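Local coordinates for protein major allergen Alt a 1 subunit (Alternaria alternata, PDB 4AUD) that is a secreted fungal allergen that may bind and inhibit the beta-glucanase activity of plant thaumatin-like proteins, at residues Y100-G105 with V112-A117. The protein carries 1 engineered substitution. Residues are numbered along the deposited sequence; the frame is centred on the assembly and turned at random.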
ATOM      1  N   TYR A 100     -14.510  -9.711  11.559  1.00 38.79           N
ATOM      2  CA  TYR A 100     -15.351  -9.291  12.677  1.00 42.38           C
ATOM      3  C   TYR A 100     -16.264 -10.433  13.076  1.00 40.08           C
ATOM      4  O   TYR A 100     -16.407 -11.403  12.342  1.00 39.06           O
ATOM      5  CB  TYR A 100     -16.171  -8.047  12.318  1.00 40.17           C
ATOM      6  CG  TYR A 100     -17.402  -8.322  11.481  1.00 43.39           C
ATOM      7  CD1 TYR A 100     -17.298  -8.836  10.183  1.00 43.95           C
ATOM      8  CD2 TYR A 100     -18.679  -8.059  11.984  1.00 46.91           C
ATOM      9  CE1 TYR A 100     -18.432  -9.084   9.416  1.00 44.67           C
ATOM     10  CE2 TYR A 100     -19.821  -8.308  11.225  1.00 48.46           C
ATOM     11  CZ  TYR A 100     -19.689  -8.817   9.945  1.00 49.98           C
ATOM     12  OH  TYR A 100     -20.824  -9.054   9.206  1.00 52.66           O
ATOM     13  N   CYS A 101     -16.895 -10.314  14.233  1.00 46.12           N
ATOM     14  CA  CYS A 101     -17.787 -11.371  14.711  1.00 46.06           C
ATOM     15  C   CYS A 101     -19.208 -10.898  14.845  1.00 43.53           C
ATOM     16  O   CYS A 101     -19.465  -9.706  14.963  1.00 45.26           O
ATOM     17  CB  CYS A 101     -17.315 -11.929  16.052  1.00 38.01           C
ATOM     18  SG  CYS A 101     -15.894 -12.999  15.878  1.00 84.59           S
ATOM     19  N   ARG A 102     -20.130 -11.846  14.832  1.00 44.42           N
ATOM     20  CA  ARG A 102     -21.529 -11.543  15.074  1.00 44.91           C
ATOM     21  C   ARG A 102     -22.256 -12.804  15.498  1.00 48.07           C
ATOM     22  O   ARG A 102     -21.752 -13.909  15.319  1.00 53.19           O
ATOM     23  CB  ARG A 102     -22.165 -10.985  13.819  1.00 40.64           C
ATOM     24  CG  ARG A 102     -22.149 -11.963  12.690  1.00 40.62           C
ATOM     25  CD  ARG A 102     -22.768 -11.366  11.454  1.00 49.16           C
ATOM     26  NE  ARG A 102     -22.410 -12.179  10.307  1.00 58.26           N
ATOM     27  CZ  ARG A 102     -23.107 -13.233   9.918  1.00 66.02           C
ATOM     28  NH1 ARG A 102     -24.212 -13.572  10.581  1.00 72.27           N
ATOM     29  NH2 ARG A 102     -22.706 -13.935   8.867  1.00 63.81           N
ATOM     30  N   ALA A 103     -23.447 -12.625  16.050  1.00 47.70           N
ATOM     31  CA  ALA A 103     -24.257 -13.740  16.540  1.00 49.30           C
ATOM     32  C   ALA A 103     -24.545 -14.812  15.488  1.00 48.69           C
ATOM     33  O   ALA A 103     -25.013 -14.509  14.387  1.00 50.62           O
ATOM     34  CB  ALA A 103     -25.566 -13.215  17.119  1.00 40.48           C
ATOM     35  N   GLY A 104     -24.284 -16.064  15.851  1.00 46.11           N
ATOM     36  CA  GLY A 104     -24.503 -17.187  14.959  1.00 49.70           C
ATOM     37  C   GLY A 104     -25.899 -17.782  15.041  1.00 58.18           C
ATOM     38  O   GLY A 104     -26.330 -18.499  14.130  1.00 60.77           O
ATOM     39  N   GLY A 105     -26.601 -17.501  16.138  1.00 56.86           N
ATOM     40  CA  GLY A 105     -27.966 -17.959  16.301  1.00 56.52           C
ATOM     41  C   GLY A 105     -28.160 -19.314  16.957  1.00 60.00           C
ATOM     42  O   GLY A 105     -29.282 -19.648  17.325  1.00 68.66           O
ATOM     43  N   VAL A 112     -20.204 -16.072  14.848  1.00 40.37           N
ATOM     44  CA  VAL A 112     -19.694 -16.297  13.494  1.00 37.76           C
ATOM     45  C   VAL A 112     -18.705 -15.194  13.131  1.00 37.09           C
ATOM     46  O   VAL A 112     -19.005 -14.014  13.281  1.00 44.69           O
ATOM     47  CB  VAL A 112     -20.847 -16.306  12.446  1.00 54.60           C
ATOM     48  CG1 VAL A 112     -20.295 -16.289  11.046  1.00 56.63           C
ATOM     49  CG2 VAL A 112     -21.714 -17.522  12.620  1.00 53.96           C
ATOM     50  N   CYS A 113     -17.527 -15.587  12.657  1.00 39.93           N
ATOM     51  CA  CYS A 113     -16.496 -14.641  12.232  1.00 44.66           C
ATOM     52  C   CYS A 113     -16.303 -14.635  10.717  1.00 53.90           C
ATOM     53  O   CYS A 113     -16.179 -15.686  10.095  1.00 62.07           O
ATOM     54  CB  CYS A 113     -15.164 -14.946  12.929  1.00 43.64           C
ATOM     55  SG  CYS A 113     -15.155 -14.449  14.661  1.00115.74           S
ATOM     56  N   GLN A 114     -16.274 -13.443  10.131  1.00 51.73           N
ATOM     57  CA  GLN A 114     -16.099 -13.283   8.696  1.00 47.63           C
ATOM     58  C   GLN A 114     -14.921 -12.363   8.431  1.00 47.02           C
ATOM     59  O   GLN A 114     -14.760 -11.357   9.118  1.00 48.21           O
ATOM     60  CB  GLN A 114     -17.338 -12.628   8.094  1.00 52.14           C
ATOM     61  CG  GLN A 114     -18.043 -13.440   7.037  1.00 68.34           C
ATOM     62  CD  GLN A 114     -19.453 -13.823   7.443  1.00 83.49           C
ATOM     63  OE1 GLN A 114     -20.141 -13.081   8.160  1.00 91.09           O
ATOM     64  NE2 GLN A 114     -19.891 -14.992   6.991  1.00 84.32           N
ATOM     65  N   GLY A 115     -14.117 -12.696   7.425  1.00 40.71           N
ATOM     66  CA  GLY A 115     -13.112 -11.782   6.918  1.00 38.43           C
ATOM     67  C   GLY A 115     -13.733 -10.503   6.373  1.00 42.00           C
ATOM     68  O   GLY A 115     -14.838 -10.517   5.824  1.00 49.80           O
ATOM     69  N   VAL A 116     -13.025  -9.392   6.534  1.00 38.37           N
ATOM     70  CA  VAL A 116     -13.477  -8.122   5.991  1.00 39.32           C
ATOM     71  C   VAL A 116     -12.473  -7.527   5.005  1.00 40.93           C
ATOM     72  O   VAL A 116     -12.639  -6.400   4.557  1.00 46.45           O
ATOM     73  CB  VAL A 116     -13.738  -7.099   7.110  1.00 38.82           C
ATOM     74  CG1 VAL A 116     -14.797  -7.617   8.054  1.00 34.97           C
ATOM     75  CG2 VAL A 116     -12.445  -6.785   7.869  1.00 35.34           C
ATOM     76  N   ALA A 117     -11.434  -8.282   4.669  1.00 41.31           N
ATOM     77  CA  ALA A 117     -10.396  -7.781   3.770  1.00 47.28           C
ATOM     78  C   ALA A 117      -9.647  -8.933   3.128  1.00 47.66           C
ATOM     79  O   ALA A 117      -9.332  -9.907   3.789  1.00 43.67           O
ATOM     80  CB  ALA A 117      -9.414  -6.866   4.525  1.00 29.55           C
TER
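Cys101 and Cys113 are joined by a disulfide, SG to SG 2.0 Å, that bridges neighbouring antiparallel strands at a non-hydrogen-bonded pair. As a cross-strand pair the two cysteines share one face of the sheet, and each sulfur stands beside its own backbone N (chi1 near -75° in both), which brings the two together. The CA atoms of Cys101 and Cys113 lie 4.3 Å apart.

Paired backbone hydrogen bonds frame this link. On one side Tyr100 and Gln114 exchange N-H and carbonyl in both directions; on the other, Arg102 and Val112 do the same, with Val112 N 2.7 Å from Arg102 O. Between these pairs, CA-H...O contacts run from Cys113 to Tyr100 O and from Cys101 to Val112 O.

Tyr100, Arg102, Val112 and Gln114 lie on the other face. Arg102, extended from CG to NE, presents the edge of its guanidinium to the Gln114 amide. Arg102 NH2 donates to a lone pair of Gln114 OE1 at 2.8 Å (157° at the hydrogen), while NE adds a weak bond to the same oxygen. Guanidinium and amide are nearly coplanar, 18° apart. Val112 CG1 lies over one face of the guanidinium, toward its rim, 4.0 Å from Arg102 NH2.

Tyr100 runs alongside Gln114, Tyr100 CE1 to Gln114 CB 3.9 Å. Its CD1 obliquely meets CG1 of Val116, which follows strand segment 112-115, at 3.5 Å. Just past the end of strand 90-103, the backbone of Gly104 packs on Val112 CG2, its CA at 3.7 Å. Val112 and Gln114 also touch Tyr19 of strand 12-22, and the Tyr100 ring makes a cation-pi contact with Lys36 of a second subunit.

The arrangement is a cross-strand disulfide near the end of the beta hairpin formed by strands 90-103 and 111-126, within the antiparallel all-beta fold of the Alt a 1 family.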